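Local atomic coordinates of predicted protein (Acinetobacter sp. RUH2624, PDB entry 4MEA), a protein that hydrolyses epoxides and is a secreted virulence factor of the Cif family, built on the alpha/beta hydrolase fold. Residues A[20-23]-A[24-28]; A[99-103]-A[104-108]; A[180-183]-A[184-188]; A[205-208]-A[209-213]. All blocks are in the same frame, centred on the assembly; numbering follows the deposited sequence. Where two conformers were deposited one is given.

In the fold
Four local contacts sample this chain from its rim to its interior. Contact 1, the end of helix 13-25, lies near the surface and is mostly backbone hydrogen bonding round a helix C-terminus, with lysine methylenes outside. Contact 2 is a partly buried loop between strand 87-90 and helix 108-123; turns and two waters mix there with one tyrosine ring. Contacts 3 and 4 are buried and rich in aromatics. They lie on helices 181-185 and 200-211, in the part of the chain that runs from strand 151-157 to strand 267-272, and touch through Phe186 with Phe207 and, weakly and in the given Tyr211 conformer, Trp181 with Tyr211. Both meet the second subunit, which contacts 1 and 2 do not.

Contact 1: residues A[20-23]-A[24-28]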
loop_
_atom_site.group_PDB
_atom_site.type_symbol
_atom_site.label_atom_id
_atom_site.label_comp_id
_atom_site.label_asym_id
_atom_site.label_seq_id
_atom_site.Cartn_x
_atom_site.Cartn_y
_atom_site.Cartn_z
ATOM N N PHE A 20 -17.174 20.220 -3.226
ATOM C CA PHE A 20 -17.978 19.248 -2.490
ATOM C C PHE A 20 -19.248 19.911 -1.955
ATOM O O PHE A 20 -20.333 19.332 -2.018
ATOM C CB PHE A 20 -17.194 18.638 -1.314
ATOM C CG PHE A 20 -15.916 17.926 -1.712
ATOM C CD1 PHE A 20 -15.773 17.360 -2.969
ATOM C CD2 PHE A 20 -14.858 17.828 -0.813
ATOM C CE1 PHE A 20 -14.602 16.700 -3.325
ATOM C CE2 PHE A 20 -13.670 17.172 -1.163
ATOM C CZ PHE A 20 -13.546 16.608 -2.420
ATOM N N ASN A 21 -19.108 21.121 -1.423
ATOM C CA ASN A 21 -20.250 21.852 -0.871
ATOM C C ASN A 21 -21.283 22.175 -1.933
ATOM O O ASN A 21 -22.490 22.160 -1.670
ATOM C CB ASN A 21 -19.805 23.159 -0.227
ATOM C CG ASN A 21 -18.980 22.950 1.017
ATOM O OD1 ASN A 21 -18.935 21.857 1.581
ATOM N ND2 ASN A 21 -18.326 24.016 1.465
ATOM N N LYS A 22 -20.800 22.503 -3.127
ATOM C CA LYS A 22 -21.672 22.779 -4.257
ATOM C C LYS A 22 -22.435 21.528 -4.694
ATOM O O LYS A 22 -23.623 21.597 -5.030
ATOM C CB LYS A 22 -20.865 23.346 -5.429
ATOM C CG LYS A 22 -21.657 23.520 -6.716
ATOM C CD LYS A 22 -20.779 24.045 -7.845
ATOM C CE LYS A 22 -21.554 24.171 -9.148
ATOM N NZ LYS A 22 -20.679 24.641 -10.259
ATOM N N VAL A 23 -21.752 20.385 -4.699
ATOM C CA VAL A 23 -22.404 19.123 -5.033
ATOM C C VAL A 23 -23.564 18.887 -4.073
ATOM O O VAL A 23 -24.692 18.599 -4.488
ATOM C CB VAL A 23 -21.411 17.929 -4.979
ATOM C CG1 VAL A 23 -22.160 16.608 -4.976
ATOM C CG2 VAL A 23 -20.414 17.997 -6.159
ATOM N N LYS A 24 -23.299 19.032 -2.783
ATOM C CA LYS A 24 -24.347 18.801 -1.789
ATOM C C LYS A 24 -25.491 19.837 -1.856
ATOM O O LYS A 24 -26.671 19.471 -1.892
ATOM C CB LYS A 24 -23.737 18.736 -0.385
ATOM C CG LYS A 24 -24.722 18.319 0.682
ATOM C CD LYS A 24 -24.003 17.972 1.969
ATOM C CE LYS A 24 -24.991 17.571 3.059
ATOM N NZ LYS A 24 -24.294 17.223 4.334
ATOM N N SER A 25 -25.150 21.122 -1.904
ATOM C CA SER A 25 -26.160 22.180 -1.909
ATOM C C SER A 25 -27.008 22.194 -3.184
ATOM O O SER A 25 -28.165 22.619 -3.166
ATOM C CB SER A 25 -25.511 23.552 -1.678
ATOM O OG SER A 25 -24.866 23.606 -0.411
ATOM N N ASN A 26 -26.432 21.738 -4.293
ATOM C CA ASN A 26 -27.171 21.681 -5.556
ATOM C C ASN A 26 -27.885 20.351 -5.774
ATOM O O ASN A 26 -28.532 20.152 -6.801
ATOM C CB ASN A 26 -26.251 21.972 -6.745
ATOM C CG ASN A 26 -25.827 23.427 -6.812
ATOM O OD1 ASN A 26 -26.578 24.321 -6.432
ATOM N ND2 ASN A 26 -24.621 23.669 -7.298
ATOM N N GLY A 27 -27.770 19.447 -4.801
ATOM C CA GLY A 27 -28.352 18.116 -4.921
ATOM C C GLY A 27 -27.841 17.313 -6.111
ATOM O O GLY A 27 -28.614 16.648 -6.808
ATOM N N LEU A 28 -26.530 17.364 -6.344
ATOM C CA LEU A 28 -25.913 16.631 -7.450
ATOM C C LEU A 28 -25.332 15.311 -6.942
ATOM O O LEU A 28 -25.421 15.008 -5.756
ATOM C CB LEU A 28 -24.803 17.475 -8.075
ATOM C CG LEU A 28 -25.158 18.910 -8.485
ATOM C CD1 LEU A 28 -23.982 19.547 -9.209
ATOM C CD2 LEU A 28 -26.416 18.954 -9.354
#
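Phe20 meets Lys24 through the backbone: Lys24 N donates to Phe20 O at 3.1 Å, a regular i to i+4 bond of helix 13-25, while the phenyl ring heads off to pack on Ile227, Glu228 and Ser231. One residue on, Asn21 O takes the N-H of Ser25, with Ser25 N 2.9 Å away; the amide oxygen OD1 of Asn21 turns back along the helix to Gln17. Lys22 O then receives Asn26 N at 2.9 Å, a less straight bond. Lys22 has its CG trans to the backbone N (chi1 173°) and every later torsion extended, which carries its methylenes across the amide of Asn26, with CE 3.6 Å from Asn26 ND2. The approach of ND2 to CG is closer still, and too tight to be trusted in detail. At Val23 the pattern changes. Val23 O skips a residue and binds Leu28 N at 2.9 Å, nearly straight at 167° and in the carbonyl plane. Gly27, with its positive phi of 59°, makes the bend, and Gly27 N returns to Lys24 O at 3.1 Å. The folded-back chain sets Leu28 CB 4.2 Å from Val23 CG1, and both side chains lean on Glu225 of helix 220-227. The two bonds back into the last turn, closed by this apolar touch, make a Schellman motif at the C-terminus of the helix.

Contact 2: residues A[99-103]-A[104-108]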
loop_
_atom_site.group_PDB
_atom_site.type_symbol
_atom_site.label_atom_id
_atom_site.label_comp_id
_atom_site.label_asym_id
_atom_site.label_seq_id
_atom_site.Cartn_x
_atom_site.Cartn_y
_atom_site.Cartn_z
ATOM N N GLY A 99 -25.814 5.031 7.547
ATOM C CA GLY A 99 -25.088 5.198 8.799
ATOM C C GLY A 99 -24.097 4.074 9.084
ATOM O O GLY A 99 -24.175 2.998 8.481
ATOM N N PRO A 100 -23.165 4.313 10.021
ATOM C CA PRO A 100 -22.046 3.404 10.312
ATOM C C PRO A 100 -22.410 2.186 11.173
ATOM O O PRO A 100 -23.405 2.184 11.906
ATOM C CB PRO A 100 -21.085 4.302 11.091
ATOM C CG PRO A 100 -21.982 5.243 11.811
ATOM C CD PRO A 100 -23.097 5.539 10.840
ATOM N N ILE A 101 -21.581 1.152 11.076
ATOM C CA ILE A 101 -21.642 0.028 11.996
ATOM C C ILE A 101 -20.805 0.405 13.208
ATOM O O ILE A 101 -19.573 0.422 13.149
ATOM C CB ILE A 101 -21.096 -1.263 11.360
ATOM C CG1 ILE A 101 -21.887 -1.598 10.088
ATOM C CG2 ILE A 101 -21.141 -2.422 12.361
ATOM C CD1 ILE A 101 -21.510 -2.945 9.448
ATOM N N LEU A 102 -21.490 0.715 14.303
ATOM C CA LEU A 102 -20.863 1.323 15.478
ATOM C C LEU A 102 -19.746 0.499 16.138
ATOM O O LEU A 102 -18.794 1.070 16.685
ATOM C CB LEU A 102 -21.940 1.689 16.503
ATOM C CG LEU A 102 -22.945 2.720 15.983
ATOM C CD1 LEU A 102 -24.126 2.878 16.933
ATOM C CD2 LEU A 102 -22.238 4.053 15.744
ATOM N N ASN A 103 -19.856 -0.827 16.101
ATOM C CA ASN A 103 -18.805 -1.671 16.688
ATOM C C ASN A 103 -17.680 -2.008 15.711
ATOM O O ASN A 103 -16.791 -2.805 16.020
ATOM C CB ASN A 103 -19.381 -2.942 17.323
ATOM C CG ASN A 103 -19.803 -3.978 16.299
ATOM O OD1 ASN A 103 -19.878 -3.697 15.104
ATOM N ND2 ASN A 103 -20.094 -5.188 16.770
ATOM N N ASP A 104 -17.728 -1.390 14.534
ATOM C CA ASP A 104 -16.657 -1.502 13.544
ATOM C C ASP A 104 -16.546 -2.902 12.937
ATOM O O ASP A 104 -15.542 -3.230 12.305
ATOM C CB ASP A 104 -15.309 -1.087 14.151
ATOM C CG ASP A 104 -14.333 -0.573 13.106
ATOM O OD1 ASP A 104 -14.784 0.116 12.162
ATOM O OD2 ASP A 104 -13.118 -0.849 13.232
ATOM N N ASP A 105 -17.575 -3.727 13.127
ATOM C CA ASP A 105 -17.599 -5.046 12.496
ATOM C C ASP A 105 -18.148 -4.956 11.069
ATOM O O ASP A 105 -19.352 -5.122 10.831
ATOM C CB ASP A 105 -18.379 -6.075 13.331
ATOM C CG ASP A 105 -18.435 -7.428 12.662
ATOM O OD1 ASP A 105 -17.629 -7.659 11.738
ATOM O OD2 ASP A 105 -19.277 -8.260 13.042
ATOM N N TYR A 106 -17.248 -4.661 10.132
ATOM C CA TYR A 106 -17.588 -4.595 8.716
ATOM C C TYR A 106 -17.189 -5.886 8.012
ATOM O O TYR A 106 -16.826 -5.876 6.831
ATOM C CB TYR A 106 -16.903 -3.396 8.046
ATOM C CG TYR A 106 -17.484 -2.056 8.459
ATOM C CD1 TYR A 106 -18.610 -1.558 7.832
ATOM C CD2 TYR A 106 -16.910 -1.297 9.477
ATOM C CE1 TYR A 106 -19.161 -0.344 8.197
ATOM C CE2 TYR A 106 -17.447 -0.066 9.842
ATOM C CZ TYR A 106 -18.584 0.399 9.195
ATOM O OH TYR A 106 -19.165 1.611 9.528
ATOM N N SER A 107 -17.246 -6.999 8.737
ATOM C CA SER A 107 -17.019 -8.300 8.112
ATOM C C SER A 107 -18.203 -8.704 7.236
ATOM O O SER A 107 -19.341 -8.273 7.465
ATOM C CB SER A 107 -16.746 -9.384 9.160
ATOM O OG SER A 107 -17.910 -9.704 9.918
ATOM N N ALA A 108 -17.924 -9.537 6.238
ATOM C CA ALA A 108 -18.938 -10.069 5.325
ATOM C C ALA A 108 -20.199 -10.575 6.044
ATOM O O ALA A 108 -21.321 -10.244 5.659
ATOM C CB ALA A 108 -18.336 -11.182 4.485
HETATM O O HOH W 1 -16.592 2.225 13.281
HETATM O O HOH W 2 -20.984 -7.556 15.132
#
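Ile101 and Tyr106 are brought together by matching first torsions: in each, CG or CG1 stands opposite the carbonyl carbon (chi1 -58° and -71°), and the two side chains pass one another head to tail. The setting is the loop that leads from strand 87-90 to helix 108-123 in the alpha/beta hydrolase fold, with a type I beta turn from Ile101 to Asp104 and an Asx turn just after it. Ile101 CB sits over one face of the Tyr106 ring, 4.0 Å from its centroid, a CH-pi contact, and CG1 packs 3.5 Å from Tyr106 CE1. The phenol oxygen is used too: Ile101 N donates to Tyr106 OH at 2.9 Å, which fixes the far end of the ring. Tyr242 meets the same ring. The turn is closed by Asp104 N on Ile101 O, and the Asp104 carboxylate goes out to a salt bridge with Arg244. Asn103 takes the tight first torsion (chi1 75°), which places OD1 3.0 Å from Asp105 N; the donor stands above the amide plane. Asp105 OD1 in turn accepts twice, from Ser107 OG at 2.8 Å on its syn lone pair and from Ser107 N above the carboxylate plane, steadying the N-cap residue of helix 108-123. Its other oxygen accepts from a water 2.8 Å from Asp105 OD2, which itself accepts from Asn103 ND2 at 3.0 Å.

Contact 3: residues A[180-183]-A[184-188]; sequences GWHF and GYFSF
Ser187 OG donates to Phe183 O at 2.8 Å, lying in the carbonyl plane, and so ties the chain leaving helix 181-185 back to its last turn. This short buried helix belongs to the cap region of the alpha/beta hydrolase fold, and the second subunit packs against it. Its backbone bonds are Tyr185 N to Trp181 O at 3.0 Å, nearly straight at 174°, and Phe186 N to His182 O; Gly184 N adds a weak bond to Trp181 O. Trp181 and Tyr185 run alongside each other in the same direction, with Trp181 CZ3 3.5 Å from Tyr185 CB and the ring planes inclined at 34°, oblique to one another. Beyond them, Tyr185 stacks on Tyr185 of the second subunit, and its hydroxyl bonds to Gln195 of both chains. One residue on, His182 CB sits over a face of the Phe186 ring, 4.2 Å from the centroid, a CH-pi contact. Phe240, Tyr243 and Phe67 also meet the Phe186 ring. With CG of His182 wedged between its backbone N and carbonyl carbon (chi1 79°), the imidazole receives Phe186 at its edge, where His182 CD2 comes 3.6 Å from Phe186 CE2.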
loop_
_atom_site.group_PDB
_atom_site.type_symbol
_atom_site.label_atom_id
_atom_site.label_comp_id
_atom_site.label_asym_id
_atom_site.label_seq_id
_atom_site.Cartn_x
_atom_site.Cartn_y
_atom_site.Cartn_z
ATOM N N GLY A 180 -2.596 -5.879 -4.280
ATOM C CA GLY A 180 -2.535 -6.037 -2.842
ATOM C C GLY A 180 -2.308 -4.774 -2.030
ATOM O O GLY A 180 -2.680 -4.734 -0.856
ATOM N N TRP A 181 -1.691 -3.749 -2.619
ATOM C CA TRP A 181 -1.183 -2.639 -1.798
ATOM C C TRP A 181 -2.278 -1.901 -1.029
ATOM O O TRP A 181 -2.108 -1.586 0.157
ATOM C CB TRP A 181 -0.276 -1.662 -2.584
ATOM C CG TRP A 181 -0.980 -0.525 -3.312
ATOM C CD1 TRP A 181 -1.289 -0.471 -4.650
ATOM C CD2 TRP A 181 -1.436 0.721 -2.748
ATOM N NE1 TRP A 181 -1.929 0.715 -4.943
ATOM C CE2 TRP A 181 -2.026 1.466 -3.798
ATOM C CE3 TRP A 181 -1.411 1.274 -1.458
ATOM C CZ2 TRP A 181 -2.588 2.728 -3.597
ATOM C CZ3 TRP A 181 -1.969 2.531 -1.261
ATOM C CH2 TRP A 181 -2.550 3.245 -2.328
ATOM N N HIS A 182 -3.417 -1.653 -1.664
ATOM C CA HIS A 182 -4.434 -0.888 -0.960
ATOM C C HIS A 182 -5.077 -1.677 0.193
ATOM O O HIS A 182 -5.545 -1.079 1.155
ATOM C CB HIS A 182 -5.479 -0.298 -1.914
ATOM C CG HIS A 182 -6.514 -1.278 -2.367
ATOM N ND1 HIS A 182 -6.252 -2.260 -3.295
ATOM C CD2 HIS A 182 -7.814 -1.423 -2.020
ATOM C CE1 HIS A 182 -7.346 -2.973 -3.499
ATOM N NE2 HIS A 182 -8.310 -2.482 -2.740
ATOM N N PHE A 183 -5.081 -3.005 0.118
ATOM C CA PHE A 183 -5.633 -3.786 1.220
ATOM C C PHE A 183 -4.802 -3.554 2.486
ATOM O O PHE A 183 -5.331 -3.587 3.603
ATOM C CB PHE A 183 -5.712 -5.286 0.889
ATOM C CG PHE A 183 -6.682 -5.626 -0.219
ATOM C CD1 PHE A 183 -8.050 -5.625 0.008
ATOM C CD2 PHE A 183 -6.221 -5.985 -1.478
ATOM C CE1 PHE A 183 -8.948 -5.953 -1.005
ATOM C CE2 PHE A 183 -7.114 -6.317 -2.490
ATOM C CZ PHE A 183 -8.485 -6.302 -2.248
ATOM N N GLY A 184 -3.505 -3.306 2.304
ATOM C CA GLY A 184 -2.628 -2.993 3.422
ATOM C C GLY A 184 -2.749 -1.553 3.891
ATOM O O GLY A 184 -2.927 -1.286 5.083
ATOM N N TYR A 185 -2.631 -0.613 2.958
ATOM C CA TYR A 185 -2.716 0.808 3.306
ATOM C C TYR A 185 -4.038 1.130 4.011
ATOM O O TYR A 185 -4.050 1.833 5.026
ATOM C CB TYR A 185 -2.538 1.676 2.053
ATOM C CG TYR A 185 -2.709 3.178 2.269
ATOM C CD1 TYR A 185 -1.947 3.867 3.217
ATOM C CD2 TYR A 185 -3.598 3.903 1.498
ATOM C CE1 TYR A 185 -2.087 5.245 3.391
ATOM C CE2 TYR A 185 -3.749 5.282 1.665
ATOM C CZ TYR A 185 -2.999 5.941 2.614
ATOM O OH TYR A 185 -3.140 7.304 2.770
ATOM N N PHE A 186 -5.141 0.584 3.496
ATOM C CA PHE A 186 -6.470 0.881 4.042
ATOM C C PHE A 186 -6.722 0.242 5.419
ATOM O O PHE A 186 -7.673 0.601 6.102
ATOM C CB PHE A 186 -7.582 0.476 3.061
ATOM C CG PHE A 186 -7.652 1.324 1.807
ATOM C CD1 PHE A 186 -6.927 2.502 1.696
ATOM C CD2 PHE A 186 -8.469 0.947 0.742
ATOM C CE1 PHE A 186 -7.013 3.288 0.540
ATOM C CE2 PHE A 186 -8.548 1.724 -0.427
ATOM C CZ PHE A 186 -7.823 2.893 -0.515
ATOM N N SER A 187 -5.887 -0.706 5.828
ATOM C CA SER A 187 -6.049 -1.307 7.147
ATOM C C SER A 187 -4.887 -0.981 8.084
ATOM O O SER A 187 -4.747 -1.593 9.142
ATOM C CB SER A 187 -6.240 -2.827 7.030
ATOM O OG SER A 187 -5.153 -3.444 6.356
ATOM N N PHE A 188 -4.076 0.005 7.699
ATOM C CA PHE A 188 -2.873 0.407 8.435
ATOM C C PHE A 188 -3.270 1.483 9.439
ATOM O O PHE A 188 -3.257 2.663 9.120
ATOM C CB PHE A 188 -1.844 0.942 7.424
ATOM C CG PHE A 188 -0.452 1.188 7.981
ATOM C CD1 PHE A 188 0.342 0.140 8.409
ATOM C CD2 PHE A 188 0.085 2.475 7.993
ATOM C CE1 PHE A 188 1.630 0.364 8.880
ATOM C CE2 PHE A 188 1.370 2.707 8.454
ATOM C CZ PHE A 188 2.146 1.645 8.902
#

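Contact 4: residues A[205-208]-A[209-213]; sequences SYFI and KTYAG
Tyr206 O takes two hydrogens from Thr210, one from each face of its carbonyl plane: Thr210 N at 2.9 Å and Thr210 OG1 also at 2.9 Å. The hydroxyl gets there because OG1 lies trans to the carbonyl carbon (chi1 -72°), which also sets it over a face of the Tyr206 ring, 3.4 Å from CE2. Lys209 N is satisfied by Ser205 O at 3.1 Å, and Lys209 CB and CG brush past that same carbonyl. Phe207 O accepts from Tyr211 N at 3.3 Å. All this is the last turn of helix 200-211, part of the cap region of the alpha/beta hydrolase fold, where the i to i+4 ladder frays: Ile208 O has only weak bonds from Ala212 N and Tyr211 N within the turn, but Trp306 NE1 supplies a further hydrogen. Lys215 NZ donates to Lys209 O and Ala212 O. In the conformer modelled here, one of two, the Tyr211 ring points its edge at the face of Phe207, with centroids 4.5 Å apart and planes at 64°. Tyr206 is likewise edge-to-face with Phe188 of the second subunit.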
loop_
_atom_site.group_PDB
_atom_site.type_symbol
_atom_site.label_atom_id
_atom_site.label_comp_id
_atom_site.label_asym_id
_atom_site.label_seq_id
_atom_site.Cartn_x
_atom_site.Cartn_y
_atom_site.Cartn_z
ATOM N N SER A 205 -8.998 11.475 -6.944
ATOM C CA SER A 205 -8.800 11.814 -8.354
ATOM C C SER A 205 -7.760 10.875 -8.968
ATOM O O SER A 205 -7.966 10.321 -10.053
ATOM C CB SER A 205 -8.376 13.276 -8.536
ATOM O OG SER A 205 -9.474 14.159 -8.340
ATOM N N TYR A 206 -6.647 10.696 -8.266
ATOM C CA TYR A 206 -5.576 9.835 -8.761
ATOM C C TYR A 206 -5.993 8.359 -8.707
ATOM O O TYR A 206 -5.860 7.625 -9.688
ATOM C CB TYR A 206 -4.270 10.072 -7.982
ATOM C CG TYR A 206 -3.101 9.346 -8.603
ATOM C CD1 TYR A 206 -2.385 9.915 -9.649
ATOM C CD2 TYR A 206 -2.742 8.074 -8.166
ATOM C CE1 TYR A 206 -1.333 9.243 -10.239
ATOM C CE2 TYR A 206 -1.696 7.396 -8.744
ATOM C CZ TYR A 206 -0.996 7.984 -9.782
ATOM O OH TYR A 206 0.053 7.297 -10.357
ATOM N N PHE A 207 -6.517 7.933 -7.563
ATOM C CA PHE A 207 -6.980 6.556 -7.381
ATOM C C PHE A 207 -8.032 6.145 -8.429
ATOM O O PHE A 207 -7.892 5.114 -9.095
ATOM C CB PHE A 207 -7.562 6.397 -5.968
ATOM C CG PHE A 207 -7.994 4.995 -5.632
ATOM C CD1 PHE A 207 -7.134 4.128 -4.973
ATOM C CD2 PHE A 207 -9.273 4.555 -5.948
ATOM C CE1 PHE A 207 -7.540 2.833 -4.651
ATOM C CE2 PHE A 207 -9.694 3.272 -5.631
ATOM C CZ PHE A 207 -8.825 2.403 -4.981
ATOM N N ILE A 208 -9.084 6.950 -8.571
ATOM C CA ILE A 208 -10.154 6.650 -9.535
ATOM C C ILE A 208 -9.642 6.617 -10.991
ATOM O O ILE A 208 -9.937 5.681 -11.739
ATOM C CB ILE A 208 -11.342 7.643 -9.399
ATOM C CG1 ILE A 208 -12.102 7.398 -8.093
ATOM C CG2 ILE A 208 -12.286 7.542 -10.593
ATOM C CD1 ILE A 208 -13.067 8.529 -7.740
ATOM N N LYS A 209 -8.881 7.629 -11.398
ATOM C CA LYS A 209 -8.335 7.626 -12.760
ATOM C C LYS A 209 -7.396 6.429 -13.006
ATOM O O LYS A 209 -7.420 5.834 -14.079
ATOM C CB LYS A 209 -7.646 8.947 -13.088
ATOM C CG LYS A 209 -8.601 10.032 -13.566
ATOM C CD LYS A 209 -7.822 11.276 -13.912
ATOM C CE LYS A 209 -8.664 12.284 -14.650
ATOM N NZ LYS A 209 -7.841 13.478 -14.972
ATOM N N THR A 210 -6.603 6.058 -12.002
ATOM C CA THR A 210 -5.681 4.925 -12.129
ATOM C C THR A 210 -6.397 3.636 -12.505
ATOM O O THR A 210 -5.941 2.881 -13.361
ATOM C CB THR A 210 -4.892 4.687 -10.808
ATOM O OG1 THR A 210 -3.937 5.737 -10.637
ATOM C CG2 THR A 210 -4.136 3.356 -10.853
ATOM N N TYR A 211 -7.523 3.387 -11.855
ATOM C CA TYR A 211 -8.189 2.120 -12.102
ATOM C C TYR A 211 -9.200 2.211 -13.243
ATOM O O TYR A 211 -9.773 1.199 -13.646
ATOM C CB TYR A 211 -8.748 1.539 -10.802
ATOM C CG TYR A 211 -7.661 1.448 -9.752
ATOM C CD1 TYR A 211 -6.634 0.517 -9.864
ATOM C CD2 TYR A 211 -7.634 2.319 -8.678
ATOM C CE1 TYR A 211 -5.623 0.446 -8.916
ATOM C CE2 TYR A 211 -6.629 2.257 -7.729
ATOM C CZ TYR A 211 -5.633 1.323 -7.853
ATOM O OH TYR A 211 -4.649 1.269 -6.901
ATOM N N ALA A 212 -9.346 3.407 -13.816
ATOM C CA ALA A 212 -10.140 3.573 -15.035
ATOM C C ALA A 212 -9.382 3.123 -16.294
ATOM O O ALA A 212 -8.165 3.284 -16.396
ATOM C CB ALA A 212 -10.594 5.011 -15.190
ATOM N N GLY A 213 -10.113 2.562 -17.252
ATOM C CA GLY A 213 -9.568 2.345 -18.581
ATOM C C GLY A 213 -9.839 3.573 -19.441
ATOM O O GLY A 213 -8.970 4.045 -20.169
#